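Local coordinates for protein cryptic loci regulator 2 (Schizosaccharomyces pombe 972h-, PDB 5IKJ) that promotes heterochromatic transcriptional silencing upstream of histone deacetylases and is required for nucleosome positioning and for the silencing function of the SHREC repressor complex, at residues K43-P46 against H47-K51; L53-R56 against Q57-R61; V485-F488 against A489-L492. All blocks are in the same frame, centred on the assembly; numbering follows the deposited sequence.

Interaction 1: K43-P46 against H47-K51; sequences KPLP and HQDSK
Asp49, whose carboxylate lies against the side chain of Leu45, is the N-cap of helix 50-67: its OD1 takes the N-H of Lys51 at 2.6 Å, through the lone pair turned from the other oxygen and with an N-H...O angle of 160°. Ahead of this cap the chain makes a type I beta turn from Pro46 to Asp49, so strand 42-44 passes into the helix within a few residues. The turn is closed by Asp49 N donating to Pro46 O at 3.0 Å, although the position of that oxygen is less certain. With CG opposite the backbone N (chi1 -171°), the Asp49 carboxylate can reach Lys51 N while its OD2 stays 3.5 Å from Leu45 CD2. The other Leu45 methyl, CD1, rests 3.9 Å from Lys51 CB, and Phe169 of strand 168-172 packs against both of these side chains. An alanine in place of Asp49 would probably leave the Lys51 N-H without its cap and strip Leu45 CD2 of the carboxylate lying against it. The amino end of Lys51 is held elsewhere, by Gln155 OE1 of strand 152-156. At the third position of the turn, Gln48 bends at its second torsion and its side chain crosses the Pro46 ring at about a right angle, bringing its OE1 to 3.7 Å from Pro46 CG.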
loop_
_atom_site.group_PDB
_atom_site.type_symbol
_atom_site.label_atom_id
_atom_site.label_comp_id
_atom_site.label_asym_id
_atom_site.label_seq_id
_atom_site.Cartn_x
_atom_site.Cartn_y
_atom_site.Cartn_z
ATOM N N LYS A 43 -39.950 14.720 1.501
ATOM C CA LYS A 43 -40.805 13.544 1.350
ATOM C C LYS A 43 -40.080 12.320 1.890
ATOM O O LYS A 43 -39.065 11.900 1.301
ATOM C CB LYS A 43 -41.174 13.352 -0.121
ATOM C CG LYS A 43 -41.867 12.040 -0.444
ATOM C CD LYS A 43 -42.430 12.073 -1.855
ATOM C CE LYS A 43 -42.652 10.679 -2.411
ATOM N NZ LYS A 43 -43.416 10.715 -3.689
ATOM N N PRO A 44 -40.534 11.716 2.989
ATOM C CA PRO A 44 -39.821 10.550 3.529
ATOM C C PRO A 44 -39.781 9.402 2.532
ATOM O O PRO A 44 -40.768 9.107 1.855
ATOM C CB PRO A 44 -40.633 10.182 4.777
ATOM C CG PRO A 44 -41.377 11.419 5.137
ATOM C CD PRO A 44 -41.669 12.107 3.843
ATOM N N LEU A 45 -38.621 8.751 2.450
ATOM C CA LEU A 45 -38.442 7.573 1.607
ATOM C C LEU A 45 -38.249 6.352 2.499
ATOM O O LEU A 45 -37.141 6.128 3.009
ATOM C CB LEU A 45 -37.243 7.749 0.670
ATOM C CG LEU A 45 -37.345 8.847 -0.395
ATOM C CD1 LEU A 45 -36.120 8.821 -1.294
ATOM C CD2 LEU A 45 -38.616 8.710 -1.227
ATOM N N PRO A 46 -39.278 5.538 2.721
ATOM C CA PRO A 46 -39.138 4.409 3.646
ATOM C C PRO A 46 -38.301 3.290 3.044
ATOM O O PRO A 46 -37.899 3.319 1.879
ATOM C CB PRO A 46 -40.583 3.966 3.877
ATOM C CG PRO A 46 -41.271 4.318 2.607
ATOM C CD PRO A 46 -40.634 5.604 2.146
ATOM N N HIS A 47 -38.046 2.279 3.879
ATOM C CA HIS A 47 -37.240 1.136 3.461
ATOM C C HIS A 47 -37.745 0.538 2.154
ATOM O O HIS A 47 -36.949 0.136 1.297
ATOM C CB HIS A 47 -37.240 0.074 4.564
ATOM C CG HIS A 47 -36.476 -1.164 4.211
ATOM N ND1 HIS A 47 -35.142 -1.328 4.512
ATOM C CD2 HIS A 47 -36.860 -2.298 3.577
ATOM C CE1 HIS A 47 -34.737 -2.509 4.082
ATOM N NE2 HIS A 47 -35.760 -3.117 3.510
ATOM N N GLN A 48 -39.067 0.476 1.977
ATOM C CA GLN A 48 -39.644 -0.204 0.823
ATOM C C GLN A 48 -39.521 0.606 -0.462
ATOM O O GLN A 48 -39.557 0.020 -1.549
ATOM C CB GLN A 48 -41.123 -0.522 1.072
ATOM C CG GLN A 48 -41.449 -0.968 2.491
ATOM C CD GLN A 48 -41.891 0.184 3.373
ATOM O OE1 GLN A 48 -42.778 0.955 3.006
ATOM N NE2 GLN A 48 -41.268 0.314 4.539
ATOM N N ASP A 49 -39.376 1.928 -0.363
ATOM C CA ASP A 49 -39.350 2.767 -1.554
ATOM C C ASP A 49 -38.223 2.335 -2.484
ATOM O O ASP A 49 -37.125 1.989 -2.041
ATOM C CB ASP A 49 -39.184 4.241 -1.169
ATOM C CG ASP A 49 -39.365 5.184 -2.352
ATOM O OD1 ASP A 49 -38.500 5.191 -3.252
ATOM O OD2 ASP A 49 -40.366 5.932 -2.371
ATOM N N SER A 50 -38.509 2.351 -3.787
ATOM C CA SER A 50 -37.517 1.930 -4.771
ATOM C C SER A 50 -36.283 2.820 -4.739
ATOM O O SER A 50 -35.187 2.373 -5.094
ATOM C CB SER A 50 -38.136 1.934 -6.168
ATOM O OG SER A 50 -37.228 1.420 -7.127
ATOM N N LYS A 51 -36.438 4.078 -4.325
ATOM C CA LYS A 51 -35.299 4.987 -4.254
ATOM C C LYS A 51 -34.499 4.794 -2.973
ATOM O O LYS A 51 -33.272 4.942 -2.987
ATOM C CB LYS A 51 -35.784 6.431 -4.374
ATOM C CG LYS A 51 -36.296 6.771 -5.762
ATOM C CD LYS A 51 -37.195 7.990 -5.750
ATOM C CE LYS A 51 -37.602 8.380 -7.159
ATOM N NZ LYS A 51 -38.464 9.593 -7.172
#

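Interaction 2: L53-R56 against Q57-R61; sequences LLYR and QICGR
The first torsions of Tyr55 and Cys59, one helical turn apart, turn their ends toward each other: the tyrosine ring leaves opposite its own backbone N (chi1 -166°), while the cysteine sulfur lies opposite its carbonyl carbon (chi1 -72°) and leans back along helix 50-67. Cys59 SG thus comes to 3.6 Å from Tyr55 CE1 and 4.5 Å from the centroid of the Tyr55 ring, an oblique sulfur-aromatic contact 50° off the ring normal. This i to i+4 pair lies on the face of the helix that packs on helix 183-195, where Val183 touches both side chains. That second helix carries His189, one of the zinc ligands, and the Tyr55 side chain is about 12 Å from the metal.

On another side of the helix, Gln57 runs extended past Leu53, with its CG 3.6 Å from Leu53 CD1 and its OE1 3.6 Å from Leu54 CA. Next to it the Ile58 CD1 methyl meets Leu54 CG at 3.8 Å. The buried Arg56 bends at its third torsion, donating through NE to Leu144 O and through NH1 back to Asn52 OD1. Underneath, the backbone bonds run in regular i to i+4 order, from Gln57 N to Leu53 O through Gly60 N to Arg56 O. The Tyr55-Cys59 contact is probably held mainly by dispersion, while Arg56 adds directional bonds to the main-chain ones.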
loop_
_atom_site.group_PDB
_atom_site.type_symbol
_atom_site.label_atom_id
_atom_site.label_comp_id
_atom_site.label_asym_id
_atom_site.label_seq_id
_atom_site.Cartn_x
_atom_site.Cartn_y
_atom_site.Cartn_z
ATOM N N LEU A 53 -34.149 1.859 -1.627
ATOM C CA LEU A 53 -33.370 0.682 -1.997
ATOM C C LEU A 53 -32.150 1.075 -2.820
ATOM O O LEU A 53 -31.025 0.655 -2.526
ATOM C CB LEU A 53 -34.251 -0.304 -2.767
ATOM C CG LEU A 53 -33.533 -1.440 -3.509
ATOM C CD1 LEU A 53 -32.692 -2.281 -2.559
ATOM C CD2 LEU A 53 -34.538 -2.311 -4.246
ATOM N N LEU A 54 -32.354 1.885 -3.863
ATOM C CA LEU A 54 -31.233 2.320 -4.691
ATOM C C LEU A 54 -30.182 3.037 -3.853
ATOM O O LEU A 54 -28.977 2.836 -4.046
ATOM C CB LEU A 54 -31.733 3.227 -5.817
ATOM C CG LEU A 54 -30.656 3.818 -6.731
ATOM C CD1 LEU A 54 -29.914 2.716 -7.472
ATOM C CD2 LEU A 54 -31.270 4.808 -7.707
ATOM N N TYR A 55 -30.622 3.888 -2.925
ATOM C CA TYR A 55 -29.694 4.548 -2.012
ATOM C C TYR A 55 -28.867 3.520 -1.250
ATOM O O TYR A 55 -27.632 3.605 -1.204
ATOM C CB TYR A 55 -30.479 5.437 -1.046
ATOM C CG TYR A 55 -29.642 6.423 -0.259
ATOM C CD1 TYR A 55 -28.937 6.025 0.869
ATOM C CD2 TYR A 55 -29.576 7.758 -0.636
ATOM C CE1 TYR A 55 -28.178 6.928 1.592
ATOM C CE2 TYR A 55 -28.821 8.667 0.081
ATOM C CZ TYR A 55 -28.124 8.247 1.194
ATOM O OH TYR A 55 -27.373 9.150 1.910
ATOM N N ARG A 56 -29.534 2.530 -0.651
ATOM C CA ARG A 56 -28.837 1.504 0.114
ATOM C C ARG A 56 -28.045 0.551 -0.774
ATOM O O ARG A 56 -27.100 -0.080 -0.291
ATOM C CB ARG A 56 -29.841 0.727 0.965
ATOM C CG ARG A 56 -30.541 1.586 2.016
ATOM C CD ARG A 56 -31.506 0.783 2.885
ATOM N NE ARG A 56 -31.592 -0.618 2.478
ATOM C CZ ARG A 56 -32.612 -1.169 1.823
ATOM N NH1 ARG A 56 -33.678 -0.456 1.487
ATOM N NH2 ARG A 56 -32.565 -2.456 1.508
ATOM N N GLN A 57 -28.402 0.435 -2.056
ATOM C CA GLN A 57 -27.597 -0.369 -2.970
ATOM C C GLN A 57 -26.285 0.329 -3.302
ATOM O O GLN A 57 -25.235 -0.317 -3.394
ATOM C CB GLN A 57 -28.380 -0.660 -4.252
ATOM C CG GLN A 57 -29.499 -1.672 -4.093
ATOM C CD GLN A 57 -30.242 -1.913 -5.392
ATOM O OE1 GLN A 57 -30.669 -0.970 -6.060
ATOM N NE2 GLN A 57 -30.390 -3.178 -5.765
ATOM N N ILE A 58 -26.329 1.648 -3.494
ATOM C CA ILE A 58 -25.113 2.405 -3.776
ATOM C C ILE A 58 -24.201 2.408 -2.556
ATOM O O ILE A 58 -22.987 2.194 -2.664
ATOM C CB ILE A 58 -25.471 3.834 -4.223
ATOM C CG1 ILE A 58 -26.220 3.797 -5.560
ATOM C CG2 ILE A 58 -24.220 4.695 -4.349
ATOM C CD1 ILE A 58 -27.203 4.932 -5.745
ATOM N N CYS A 59 -24.772 2.657 -1.376
ATOM C CA CYS A 59 -23.990 2.614 -0.144
ATOM C C CYS A 59 -23.306 1.264 0.023
ATOM O O CYS A 59 -22.111 1.194 0.332
ATOM C CB CYS A 59 -24.890 2.910 1.056
ATOM S SG CYS A 59 -25.432 4.621 1.195
ATOM N N GLY A 60 -24.049 0.175 -0.185
ATOM C CA GLY A 60 -23.480 -1.146 0.019
ATOM C C GLY A 60 -22.375 -1.475 -0.965
ATOM O O GLY A 60 -21.340 -2.025 -0.583
ATOM N N ARG A 61 -22.576 -1.151 -2.244
ATOM C CA ARG A 61 -21.550 -1.437 -3.242
ATOM C C ARG A 61 -20.275 -0.662 -2.948
ATOM O O ARG A 61 -19.176 -1.227 -2.943
ATOM C CB ARG A 61 -22.055 -1.103 -4.648
ATOM C CG ARG A 61 -20.972 -1.251 -5.718
ATOM C CD ARG A 61 -21.484 -1.015 -7.129
ATOM N NE ARG A 61 -21.743 0.396 -7.401
ATOM C CZ ARG A 61 -22.925 0.992 -7.270
ATOM N NH1 ARG A 61 -23.044 2.284 -7.547
ATOM N NH2 ARG A 61 -23.989 0.308 -6.868
#

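Interaction 3: V485-F488 against A489-L492; sequences VCPF and ADVL
Phe488 and Val491 form the close, buried side of a short 3-10 turn that carries strand 482-487 into strand 491-494. Two consecutive i to i+3 bonds wind it: Asp490 N to Pro487 O at 2.9 Å and Val491 N to Phe488 O at 3.1 Å, each donor standing above the carbonyl plane. The Phe488 ring crosses the Val491 side chain at about a right angle, CD1 lying 4.2 Å from Val491 CB, while Trp334 meets the ring edge-to-face. From the strand before the turn, Cys486 SG lies 4.2 Å from Val491 CG2.

The other side is more open: Pro487 and Ala489 are only partly buried, their CG and CB 4.3 Å apart, and both residues also pack on side chains of another protein's chain. There Asp490 OD2 comes 3.5 Å from Pro487 CD, beside the proline ring, and OD1 accepts from the backbone of that chain. A 3-10 turn leading into a late strand recalls SH3-type barrels, consistent with the SH3 clan to which this family belongs. Apolar contacts thus line the inner side, while the Asp490 carboxylate, buried at the interface, gives the turn a polar hold on the partner protein.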
loop_
_atom_site.group_PDB
_atom_site.type_symbol
_atom_site.label_atom_id
_atom_site.label_comp_id
_atom_site.label_asym_id
_atom_site.label_seq_id
_atom_site.Cartn_x
_atom_site.Cartn_y
_atom_site.Cartn_z
ATOM N N VAL A 485 15.993 -7.776 16.236
ATOM C CA VAL A 485 15.951 -6.345 15.967
ATOM C C VAL A 485 17.368 -5.878 15.678
ATOM O O VAL A 485 18.268 -6.066 16.505
ATOM C CB VAL A 485 15.358 -5.554 17.145
ATOM C CG1 VAL A 485 15.258 -4.071 16.802
ATOM C CG2 VAL A 485 13.993 -6.106 17.530
ATOM N N CYS A 486 17.567 -5.272 14.513
ATOM C CA CYS A 486 18.832 -4.649 14.171
ATOM C C CYS A 486 18.582 -3.211 13.745
ATOM O O CYS A 486 17.493 -2.884 13.263
ATOM C CB CYS A 486 19.545 -5.400 13.037
ATOM S SG CYS A 486 18.726 -5.265 11.433
ATOM N N PRO A 487 19.562 -2.331 13.917
ATOM C CA PRO A 487 19.388 -0.952 13.458
ATOM C C PRO A 487 19.452 -0.868 11.942
ATOM O O PRO A 487 19.988 -1.743 11.259
ATOM C CB PRO A 487 20.559 -0.208 14.108
ATOM C CG PRO A 487 21.611 -1.249 14.263
ATOM C CD PRO A 487 20.883 -2.542 14.538
ATOM N N PHE A 488 18.878 0.217 11.419
ATOM C CA PHE A 488 18.980 0.502 9.992
ATOM C C PHE A 488 20.427 0.441 9.517
ATOM O O PHE A 488 20.687 0.130 8.350
ATOM C CB PHE A 488 18.370 1.878 9.714
ATOM C CG PHE A 488 18.217 2.210 8.254
ATOM C CD1 PHE A 488 17.824 1.251 7.337
ATOM C CD2 PHE A 488 18.435 3.504 7.811
ATOM C CE1 PHE A 488 17.674 1.574 5.999
ATOM C CE2 PHE A 488 18.285 3.833 6.480
ATOM C CZ PHE A 488 17.904 2.868 5.571
ATOM N N ALA A 489 21.378 0.718 10.413
ATOM C CA ALA A 489 22.793 0.683 10.052
ATOM C C ALA A 489 23.231 -0.691 9.561
ATOM O O ALA A 489 24.189 -0.792 8.787
ATOM C CB ALA A 489 23.644 1.100 11.252
ATOM N N ASP A 490 22.559 -1.756 9.997
ATOM C CA ASP A 490 22.944 -3.115 9.636
ATOM C C ASP A 490 22.104 -3.691 8.505
ATOM O O ASP A 490 22.280 -4.863 8.156
ATOM C CB ASP A 490 22.859 -4.031 10.865
ATOM C CG ASP A 490 23.972 -3.770 11.863
ATOM O OD1 ASP A 490 25.085 -3.401 11.432
ATOM O OD2 ASP A 490 23.738 -3.933 13.077
ATOM N N VAL A 491 21.196 -2.908 7.932
ATOM C CA VAL A 491 20.471 -3.307 6.732
ATOM C C VAL A 491 21.308 -2.918 5.522
ATOM O O VAL A 491 21.704 -1.754 5.378
ATOM C CB VAL A 491 19.082 -2.651 6.679
ATOM C CG1 VAL A 491 18.341 -3.070 5.416
ATOM C CG2 VAL A 491 18.274 -3.017 7.914
ATOM N N LEU A 492 21.580 -3.889 4.654
ATOM C CA LEU A 492 22.457 -3.677 3.510
ATOM C C LEU A 492 21.704 -3.382 2.223
ATOM O O LEU A 492 22.240 -2.690 1.351
ATOM C CB LEU A 492 23.350 -4.905 3.300
ATOM C CG LEU A 492 24.174 -5.326 4.521
ATOM C CD1 LEU A 492 24.958 -6.599 4.236
ATOM C CD2 LEU A 492 25.115 -4.211 4.958
#

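Interactions 1 and 2 follow one another along the chain and share helix 50-67: the first starts the helix from strand 42-44, and the second carries on along its next turns. Their centres are about 12 Å apart and they touch, His47 O lying 3.3 Å from Arg56 NH1. Interaction 3 comes over 400 residues later, on the opposite side of the chain's centre, its centre about 60 Å from that of interaction 1 and about 49 Å from that of interaction 2. It belongs to the mixed sheet of the SH3-clan region and faces another protein. The elongated chain thus separates a zinc-containing N-terminal end from a partner-binding surface.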